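L-Ribose isomerase (Acinetobacter, PDB 4Q0P) probably catalyses the reversible interconversion of the aldose L-ribose and the ketose L-ribulose, acting as a cobalt-containing aldose-ketose isomerase of the cupin type. Local coordinates at residues S79-A84 and S217-E222. Numbering follows the deposited sequence.
Sequences SLNEPA and STYSHE. With 0MK (beta-L-ribopyranose), chain C.
Asn81, near the end of strand 73-82, pairs its side-chain amide with the backbone of Ser220, in the loop that follows strand 211-217. The two segments meet at the margin of a cupin-type beta-barrel, where strand 101-108 separates these two strands in one antiparallel sheet. Ahead of Asn81, Ser79 and Leu80 both face Asp103 of that middle strand, a classic beta bulge in strand 73-82.

The Asn81 side chain leaves its strand with CG anti to the backbone N (chi1 -164°), which carries the amide across to the backbone of Ser220. Ser220 N donates to Asn81 OD1 at 3.0 Å. This bond is nearly straight, with an angle of 170° at the hydrogen, and uses a lone pair in the carbonyl plane. Asn81 ND2 returns a bond to Ser220 O at 3.2 Å. The N-H and C=O of one residue are thus both satisfied, and the paired bonds fix the rotation of the amide.

The same amide lies over one face of the Tyr219 ring. The planes are only 15° apart, and Asn81 OD1 sits toward the rim, 3.4 Å from Tyr219 CD1.

Glu82 turns its CB away from the loop, and its OE2 accepts a bond from Ala84 N two residues on. Pro83 meets the tyrosine obliquely, with its CG 3.6 Å from Tyr219 CE1. Trp237 touches both Pro83 and Tyr219, and Phe152 of the second subunit packs on Pro83.

The gripped loop leads to the sugar site. Glu222 is poorly ordered there, and its approach to the ribopyranose O4 is weak and not settled. Ser220 OG is hydrogen-bonded to Lys122 NZ, which also bonds the sugar.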
loop_
_atom_site.group_PDB
_atom_site.type_symbol
_atom_site.label_atom_id
_atom_site.label_comp_id
_atom_site.label_asym_id
_atom_site.label_seq_id
_atom_site.Cartn_x
_atom_site.Cartn_y
_atom_site.Cartn_z
ATOM N N SER A 79 -12.175 1.814 14.358
ATOM C CA SER A 79 -12.356 0.402 14.035
ATOM C C SER A 79 -12.518 -0.444 15.284
ATOM O O SER A 79 -13.057 -1.551 15.226
ATOM C CB SER A 79 -11.163 -0.129 13.224
ATOM O OG SER A 79 -9.982 -0.188 14.008
ATOM N N LEU A 80 -12.053 0.078 16.417
ATOM C CA LEU A 80 -12.149 -0.651 17.668
ATOM C C LEU A 80 -12.178 0.247 18.906
ATOM O O LEU A 80 -11.499 1.277 18.974
ATOM C CB LEU A 80 -10.971 -1.624 17.782
ATOM C CG LEU A 80 -10.915 -2.527 19.016
ATOM C CD1 LEU A 80 -11.833 -3.725 18.825
ATOM C CD2 LEU A 80 -9.473 -2.986 19.238
ATOM N N ASN A 81 -12.985 -0.157 19.882
ATOM C CA ASN A 81 -13.088 0.535 21.160
ATOM C C ASN A 81 -13.623 -0.542 22.083
ATOM O O ASN A 81 -14.806 -0.591 22.419
ATOM C CB ASN A 81 -14.033 1.738 21.088
ATOM C CG ASN A 81 -13.846 2.685 22.263
ATOM O OD1 ASN A 81 -12.764 2.759 22.844
ATOM N ND2 ASN A 81 -14.890 3.424 22.604
ATOM N N GLU A 82 -12.709 -1.435 22.444
ATOM C CA GLU A 82 -12.974 -2.585 23.282
ATOM C C GLU A 82 -12.719 -2.321 24.768
ATOM O O GLU A 82 -11.595 -2.029 25.175
ATOM C CB GLU A 82 -12.101 -3.747 22.795
ATOM C CG GLU A 82 -12.038 -4.934 23.726
ATOM C CD GLU A 82 -13.407 -5.497 24.040
ATOM O OE1 GLU A 82 -14.236 -5.610 23.108
ATOM O OE2 GLU A 82 -13.642 -5.836 25.222
ATOM N N PRO A 83 -13.768 -2.430 25.595
ATOM C CA PRO A 83 -13.671 -2.210 27.043
ATOM C C PRO A 83 -12.605 -3.085 27.697
ATOM O O PRO A 83 -11.904 -2.648 28.611
ATOM C CB PRO A 83 -15.074 -2.562 27.537
ATOM C CG PRO A 83 -15.943 -2.191 26.375
ATOM C CD PRO A 83 -15.160 -2.722 25.202
ATOM N N ALA A 84 -12.489 -4.323 27.221
ATOM C CA ALA A 84 -11.531 -5.286 27.764
ATOM C C ALA A 84 -11.843 -5.577 29.233
ATOM O O ALA A 84 -10.937 -5.744 30.058
ATOM C CB ALA A 84 -10.106 -4.763 27.624
ATOM N N SER A 217 -4.893 3.444 21.397
ATOM C CA SER A 217 -4.953 3.948 22.762
ATOM C C SER A 217 -5.834 3.066 23.627
ATOM O O SER A 217 -6.397 2.078 23.157
ATOM C CB SER A 217 -5.531 5.364 22.761
ATOM O OG SER A 217 -6.931 5.320 22.542
ATOM N N THR A 218 -5.943 3.424 24.902
ATOM C CA THR A 218 -6.799 2.685 25.811
ATOM C C THR A 218 -8.222 3.136 25.473
ATOM O O THR A 218 -8.409 4.016 24.621
ATOM C CB THR A 218 -6.443 2.993 27.288
ATOM O OG1 THR A 218 -6.420 4.410 27.503
ATOM C CG2 THR A 218 -5.073 2.422 27.624
ATOM N N TYR A 219 -9.217 2.544 26.128
ATOM C CA TYR A 219 -10.616 2.859 25.856
ATOM C C TYR A 219 -10.904 4.352 25.758
ATOM O O TYR A 219 -10.375 5.149 26.528
ATOM C CB TYR A 219 -11.512 2.243 26.932
ATOM C CG TYR A 219 -12.974 2.196 26.558
ATOM C CD1 TYR A 219 -13.471 1.181 25.733
ATOM C CD2 TYR A 219 -13.869 3.153 27.034
ATOM C CE1 TYR A 219 -14.824 1.118 25.396
ATOM C CE2 TYR A 219 -15.228 3.099 26.703
ATOM C CZ TYR A 219 -15.694 2.077 25.885
ATOM O OH TYR A 219 -17.031 2.007 25.569
ATOM N N SER A 220 -11.768 4.718 24.819
ATOM C CA SER A 220 -12.132 6.110 24.617
ATOM C C SER A 220 -13.541 6.364 25.143
ATOM O O SER A 220 -14.530 5.990 24.511
ATOM C CB SER A 220 -12.048 6.460 23.129
ATOM O OG SER A 220 -12.342 7.830 22.908
ATOM N N HIS A 221 -13.623 6.992 26.312
ATOM C CA HIS A 221 -14.900 7.309 26.948
ATOM C C HIS A 221 -15.511 8.548 26.306
ATOM O O HIS A 221 -15.075 9.668 26.567
ATOM C CB HIS A 221 -14.687 7.555 28.441
ATOM C CG HIS A 221 -14.075 6.396 29.161
ATOM N ND1 HIS A 221 -14.810 5.310 29.586
ATOM C CD2 HIS A 221 -12.789 6.136 29.501
ATOM C CE1 HIS A 221 -14.003 4.432 30.157
ATOM N NE2 HIS A 221 -12.772 4.909 30.118
ATOM N N GLU A 222 -16.526 8.346 25.472
ATOM C CA GLU A 222 -17.173 9.459 24.793
ATOM C C GLU A 222 -18.678 9.270 24.646
ATOM O O GLU A 222 -19.140 8.535 23.774
ATOM C CB GLU A 222 -16.550 9.658 23.407
ATOM C CG GLU A 222 -15.065 9.971 23.438
ATOM C CD GLU A 222 -14.447 10.053 22.050
ATOM O OE1 GLU A 222 -14.366 9.008 21.366
ATOM O OE2 GLU A 222 -14.045 11.165 21.645
HETATM C C1 0MK C . -7.451 11.462 20.275
HETATM C C2 0MK C . -8.440 10.348 19.944
HETATM C C3 0MK C . -9.831 10.922 19.644
HETATM C C4 0MK C . -10.296 11.938 20.704
HETATM C C5 0MK C . -9.199 12.955 21.041
HETATM O O1 0MK C . -7.282 12.293 19.139
HETATM O O2 0MK C . -8.511 9.431 21.027
HETATM O O3 0MK C . -10.768 9.856 19.567
HETATM O O4 0MK C . -10.711 11.263 21.881
HETATM O O5 0MK C . -7.965 12.274 21.354
#